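Local atomic coordinates of D-alanyl-D-alanine carboxypeptidase (Penicillin binding protein) family protein (PDB entry 6OSU), a protein that probably removes the C-terminal D-alanine from peptidoglycan precursor peptides, as a serine-type D-Ala-D-Ala carboxypeptidase of the peptidase S11 family. Residues Asn265-Lys278 / Cys288-Phe300. Residues are numbered along the deposited sequence; the frame is centred on the assembly and turned at random.
Sequences NRLLFTFDGADGMK and CLVSSAKQDGERF
The guanidinium of Arg299 meets the carboxylate of Asp275 edge to edge, with the two planes only 20° apart. The salt bridge is end-on and bidentate: Arg299 NH2 lies 2.8 Å from Asp275 OD1, and Arg299 NH1 lies 2.8 Å from Asp275 OD2 on its syn lone pair. Lys294 CB lies over one face of the guanidinium, shifted toward the rim. At the edge, NH1 also donates to Ser292 OG, which in turn donates to Phe300 O. These bonds fix the rotation of the group. Tyr194 OH gives Asp275 OD2 a second partner. The Phe271 ring approaches Ala293 obliquely, with Phe271 CE2 3.6 Å from Ala293 CB.

Leu267 CD2 packs on Ser291 CB at 3.7 Å and on Leu289 CD2. With CG anti to the backbone N (chi1 176°), the end of Leu289 turns toward 265-278, where Leu289 CD1 meets Lys278 O at 3.3 Å and also touches Asn265 OD1. Met277 is extended and runs alongside Val290, Met277 SD to Val290 CG1 4.0 Å; Ile68 and Ala183 touch both side chains.

The backbones pair antiparallel. Lys294 N donates to Gly273 O. Lys278 N donates to Val290 O and Val290 N to Lys278 O, each at 2.9 Å. Two classic beta bulges interrupt the ladder: Asp275 and Gly276 face Ser292, and Met277 and Lys278 face Val290. The peptide before Met277 is cis. This hairpin forms one edge of the five-stranded antiparallel sheet of the penicillin-binding fold, and Lys278, whose NZ bonds to Ser124 OG near Ser64, fits the lysine of its KTG motif, a predicted substrate-binding residue beside the predicted active-site serines.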
loop_
_atom_site.group_PDB
_atom_site.type_symbol
_atom_site.label_atom_id
_atom_site.label_comp_id
_atom_site.label_asym_id
_atom_site.label_seq_id
_atom_site.Cartn_x
_atom_site.Cartn_y
_atom_site.Cartn_z
ATOM N N ASN A 265 -13.341 6.985 -1.138
ATOM C CA ASN A 265 -12.888 5.609 -1.316
ATOM C C ASN A 265 -13.999 4.703 -0.802
ATOM O O ASN A 265 -14.102 4.415 0.392
ATOM C CB ASN A 265 -11.571 5.364 -0.592
ATOM C CG ASN A 265 -11.061 3.948 -0.776
ATOM O OD1 ASN A 265 -11.567 3.196 -1.609
ATOM N ND2 ASN A 265 -10.050 3.576 0.003
ATOM N N ARG A 266 -14.847 4.249 -1.730
ATOM C CA ARG A 266 -16.004 3.442 -1.359
ATOM C C ARG A 266 -15.597 2.150 -0.662
ATOM O O ARG A 266 -16.382 1.590 0.112
ATOM C CB ARG A 266 -16.841 3.131 -2.601
ATOM C CG ARG A 266 -17.531 4.340 -3.213
ATOM C CD ARG A 266 -18.449 4.988 -2.200
ATOM N NE ARG A 266 -19.282 3.995 -1.527
ATOM C CZ ARG A 266 -20.014 4.240 -0.445
ATOM N NH1 ARG A 266 -20.020 5.452 0.096
ATOM N NH2 ARG A 266 -20.736 3.271 0.100
ATOM N N LEU A 267 -14.377 1.669 -0.916
ATOM C CA LEU A 267 -13.932 0.403 -0.344
ATOM C C LEU A 267 -13.952 0.420 1.179
ATOM O O LEU A 267 -14.133 -0.632 1.805
ATOM C CB LEU A 267 -12.528 0.070 -0.846
ATOM C CG LEU A 267 -12.409 -0.996 -1.934
ATOM C CD1 LEU A 267 -13.245 -0.626 -3.145
ATOM C CD2 LEU A 267 -10.953 -1.183 -2.322
ATOM N N LEU A 268 -13.763 1.594 1.792
ATOM C CA LEU A 268 -13.798 1.683 3.250
ATOM C C LEU A 268 -15.110 1.147 3.806
ATOM O O LEU A 268 -15.127 0.496 4.856
ATOM C CB LEU A 268 -13.596 3.130 3.700
ATOM C CG LEU A 268 -12.242 3.783 3.441
ATOM C CD1 LEU A 268 -12.231 5.180 4.043
ATOM C CD2 LEU A 268 -11.119 2.929 4.009
ATOM N N PHE A 269 -16.215 1.405 3.111
ATOM C CA PHE A 269 -17.534 1.013 3.584
ATOM C C PHE A 269 -17.937 -0.382 3.127
ATOM O O PHE A 269 -18.702 -1.057 3.827
ATOM C CB PHE A 269 -18.585 2.023 3.108
ATOM C CG PHE A 269 -18.183 3.460 3.307
ATOM C CD1 PHE A 269 -18.577 4.157 4.439
ATOM C CD2 PHE A 269 -17.408 4.116 2.359
ATOM C CE1 PHE A 269 -18.205 5.478 4.624
ATOM C CE2 PHE A 269 -17.030 5.435 2.538
ATOM C CZ PHE A 269 -17.431 6.117 3.672
ATOM N N THR A 270 -17.441 -0.831 1.974
ATOM C CA THR A 270 -17.894 -2.076 1.362
ATOM C C THR A 270 -16.946 -3.247 1.587
ATOM O O THR A 270 -17.406 -4.355 1.883
ATOM C CB THR A 270 -18.103 -1.876 -0.143
ATOM O OG1 THR A 270 -16.868 -1.488 -0.759
ATOM C CG2 THR A 270 -19.148 -0.798 -0.394
ATOM N N PHE A 271 -15.637 -3.042 1.461
ATOM C CA PHE A 271 -14.672 -4.133 1.527
ATOM C C PHE A 271 -14.220 -4.336 2.968
ATOM O O PHE A 271 -13.723 -3.401 3.607
ATOM C CB PHE A 271 -13.474 -3.847 0.621
ATOM C CG PHE A 271 -12.655 -5.065 0.292
ATOM C CD1 PHE A 271 -12.862 -5.753 -0.894
ATOM C CD2 PHE A 271 -11.675 -5.515 1.163
ATOM C CE1 PHE A 271 -12.108 -6.869 -1.202
ATOM C CE2 PHE A 271 -10.920 -6.632 0.863
ATOM C CZ PHE A 271 -11.134 -7.310 -0.322
ATOM N N ASP A 272 -14.386 -5.557 3.472
ATOM C CA ASP A 272 -14.004 -5.864 4.845
ATOM C C ASP A 272 -12.488 -5.841 4.991
ATOM O O ASP A 272 -11.771 -6.547 4.273
ATOM C CB ASP A 272 -14.548 -7.230 5.254
ATOM C CG ASP A 272 -14.869 -7.310 6.733
ATOM O OD1 ASP A 272 -16.026 -7.013 7.104
ATOM O OD2 ASP A 272 -13.966 -7.660 7.528
ATOM N N GLY A 273 -11.997 -5.025 5.922
ATOM C CA GLY A 273 -10.576 -4.941 6.184
ATOM C C GLY A 273 -9.824 -3.909 5.372
ATOM O O GLY A 273 -8.599 -3.802 5.521
ATOM N N ALA A 274 -10.508 -3.148 4.523
ATOM C CA ALA A 274 -9.857 -2.106 3.742
ATOM C C ALA A 274 -9.645 -0.868 4.603
ATOM O O ALA A 274 -10.578 -0.388 5.257
ATOM C CB ALA A 274 -10.694 -1.762 2.511
ATOM N N ASP A 275 -8.416 -0.345 4.604
ATOM C CA ASP A 275 -8.103 0.856 5.369
ATOM C C ASP A 275 -7.431 1.936 4.530
ATOM O O ASP A 275 -6.943 2.923 5.094
ATOM C CB ASP A 275 -7.226 0.519 6.581
ATOM C CG ASP A 275 -6.058 -0.387 6.230
ATOM O OD1 ASP A 275 -5.632 -1.164 7.112
ATOM O OD2 ASP A 275 -5.574 -0.336 5.081
ATOM N N GLY A 276 -7.400 1.787 3.206
ATOM C CA GLY A 276 -6.766 2.774 2.349
ATOM C C GLY A 276 -7.185 2.562 0.912
ATOM O O GLY A 276 -7.869 1.592 0.579
ATOM N N MET A 277 -6.758 3.484 0.053
ATOM C CA MET A 277 -5.890 4.592 0.442
ATOM C C MET A 277 -6.369 5.915 -0.164
ATOM O O MET A 277 -6.749 6.830 0.560
ATOM C CB MET A 277 -4.443 4.305 0.017
ATOM C CG MET A 277 -3.407 5.306 0.509
ATOM S SD MET A 277 -1.690 4.815 0.165
ATOM C CE MET A 277 -0.790 5.947 1.221
ATOM N N LYS A 278 -6.365 6.010 -1.493
ATOM C CA LYS A 278 -6.573 7.286 -2.163
ATOM C C LYS A 278 -7.149 7.071 -3.556
ATOM O O LYS A 278 -6.737 6.154 -4.274
ATOM C CB LYS A 278 -5.259 8.067 -2.274
ATOM C CG LYS A 278 -5.411 9.494 -2.766
ATOM C CD LYS A 278 -6.046 10.358 -1.698
ATOM C CE LYS A 278 -6.281 11.778 -2.188
ATOM N NZ LYS A 278 -7.392 11.859 -3.176
ATOM N N CYS A 288 -8.859 6.248 -10.843
ATOM C CA CYS A 288 -7.750 5.492 -10.282
ATOM C C CYS A 288 -7.957 5.281 -8.792
ATOM O O CYS A 288 -8.610 6.081 -8.119
ATOM C CB CYS A 288 -6.418 6.205 -10.513
ATOM S SG CYS A 288 -6.130 6.653 -12.226
ATOM N N LEU A 289 -7.382 4.197 -8.278
ATOM C CA LEU A 289 -7.472 3.886 -6.859
ATOM C C LEU A 289 -6.210 3.165 -6.416
ATOM O O LEU A 289 -5.824 2.152 -7.010
ATOM C CB LEU A 289 -8.707 3.031 -6.557
ATOM C CG LEU A 289 -8.892 2.534 -5.120
ATOM C CD1 LEU A 289 -8.867 3.690 -4.128
ATOM C CD2 LEU A 289 -10.189 1.745 -4.995
ATOM N N VAL A 290 -5.558 3.708 -5.393
ATOM C CA VAL A 290 -4.583 2.977 -4.598
ATOM C C VAL A 290 -5.312 2.508 -3.350
ATOM O O VAL A 290 -5.840 3.327 -2.589
ATOM C CB VAL A 290 -3.366 3.846 -4.245
ATOM C CG1 VAL A 290 -2.419 3.091 -3.322
ATOM C CG2 VAL A 290 -2.643 4.301 -5.514
ATOM N N SER A 291 -5.382 1.195 -3.152
ATOM C CA SER A 291 -6.134 0.633 -2.042
ATOM C C SER A 291 -5.298 -0.420 -1.330
ATOM O O SER A 291 -4.383 -1.016 -1.907
ATOM C CB SER A 291 -7.456 0.019 -2.513
ATOM O OG SER A 291 -7.217 -1.078 -3.377
ATOM N N SER A 292 -5.627 -0.642 -0.061
ATOM C CA SER A 292 -4.955 -1.642 0.749
ATOM C C SER A 292 -5.964 -2.291 1.681
ATOM O O SER A 292 -6.827 -1.612 2.245
ATOM C CB SER A 292 -3.806 -1.030 1.559
ATOM O OG SER A 292 -3.016 -2.042 2.159
ATOM N N ALA A 293 -5.856 -3.607 1.834
ATOM C CA ALA A 293 -6.748 -4.358 2.703
ATOM C C ALA A 293 -5.935 -5.369 3.495
ATOM O O ALA A 293 -5.010 -5.985 2.963
ATOM C CB ALA A 293 -7.847 -5.072 1.904
ATOM N N LYS A 294 -6.288 -5.532 4.767
ATOM C CA LYS A 294 -5.607 -6.449 5.669
ATOM C C LYS A 294 -6.617 -7.445 6.220
ATOM O O LYS A 294 -7.713 -7.055 6.636
ATOM C CB LYS A 294 -4.925 -5.686 6.809
ATOM C CG LYS A 294 -4.065 -6.547 7.718
ATOM C CD LYS A 294 -3.279 -5.694 8.704
ATOM C CE LYS A 294 -2.237 -6.523 9.443
ATOM N NZ LYS A 294 -1.462 -5.721 10.431
ATOM N N GLN A 295 -6.254 -8.724 6.213
ATOM C CA GLN A 295 -7.110 -9.765 6.779
ATOM C C GLN A 295 -6.214 -10.835 7.382
ATOM O O GLN A 295 -5.524 -11.553 6.651
ATOM C CB GLN A 295 -8.044 -10.355 5.726
ATOM C CG GLN A 295 -9.376 -9.632 5.632
ATOM C CD GLN A 295 -10.254 -10.156 4.515
ATOM O OE1 GLN A 295 -9.888 -11.096 3.809
ATOM N NE2 GLN A 295 -11.421 -9.545 4.346
ATOM N N ASP A 296 -6.223 -10.927 8.711
ATOM C CA ASP A 296 -5.442 -11.913 9.456
ATOM C C ASP A 296 -3.949 -11.785 9.137
ATOM O O ASP A 296 -3.303 -12.704 8.625
ATOM C CB ASP A 296 -5.957 -13.333 9.194
ATOM C CG ASP A 296 -5.332 -14.360 10.119
ATOM O OD1 ASP A 296 -4.684 -15.305 9.622
ATOM O OD2 ASP A 296 -5.491 -14.221 11.351
ATOM N N GLY A 297 -3.413 -10.604 9.443
ATOM C CA GLY A 297 -1.987 -10.352 9.355
ATOM C C GLY A 297 -1.467 -10.203 7.937
ATOM O O GLY A 297 -0.308 -9.832 7.718
ATOM N N GLU A 298 -2.320 -10.489 6.958
ATOM C CA GLU A 298 -1.941 -10.471 5.548
ATOM C C GLU A 298 -2.517 -9.216 4.891
ATOM O O GLU A 298 -3.736 -9.095 4.722
ATOM C CB GLU A 298 -2.424 -11.742 4.848
ATOM C CG GLU A 298 -1.931 -11.914 3.425
ATOM C CD GLU A 298 -0.518 -12.475 3.351
ATOM O OE1 GLU A 298 0.172 -12.528 4.393
ATOM O OE2 GLU A 298 -0.097 -12.864 2.242
ATOM N N ARG A 299 -1.641 -8.281 4.535
ATOM C CA ARG A 299 -2.030 -7.027 3.908
ATOM C C ARG A 299 -1.567 -7.001 2.459
ATOM O O ARG A 299 -0.420 -7.345 2.154
ATOM C CB ARG A 299 -1.444 -5.819 4.647
ATOM C CG ARG A 299 -1.571 -4.522 3.861
ATOM C CD ARG A 299 -0.855 -3.363 4.522
ATOM N NE ARG A 299 -1.420 -3.045 5.827
ATOM C CZ ARG A 299 -2.544 -2.358 6.008
ATOM N NH1 ARG A 299 -3.235 -1.915 4.965
ATOM N NH2 ARG A 299 -2.979 -2.118 7.236
ATOM N N PHE A 300 -2.461 -6.579 1.572
ATOM C CA PHE A 300 -2.143 -6.420 0.164
ATOM C C PHE A 300 -2.365 -4.977 -0.261
ATOM O O PHE A 300 -3.213 -4.271 0.289
ATOM C CB PHE A 300 -2.980 -7.358 -0.713
ATOM C CG PHE A 300 -2.450 -8.760 -0.765
ATOM C CD1 PHE A 300 -1.406 -9.086 -1.616
ATOM C CD2 PHE A 300 -2.988 -9.751 0.042
ATOM C CE1 PHE A 300 -0.910 -10.376 -1.665
ATOM C CE2 PHE A 300 -2.499 -11.043 -0.002
ATOM C CZ PHE A 300 -1.458 -11.358 -0.857
#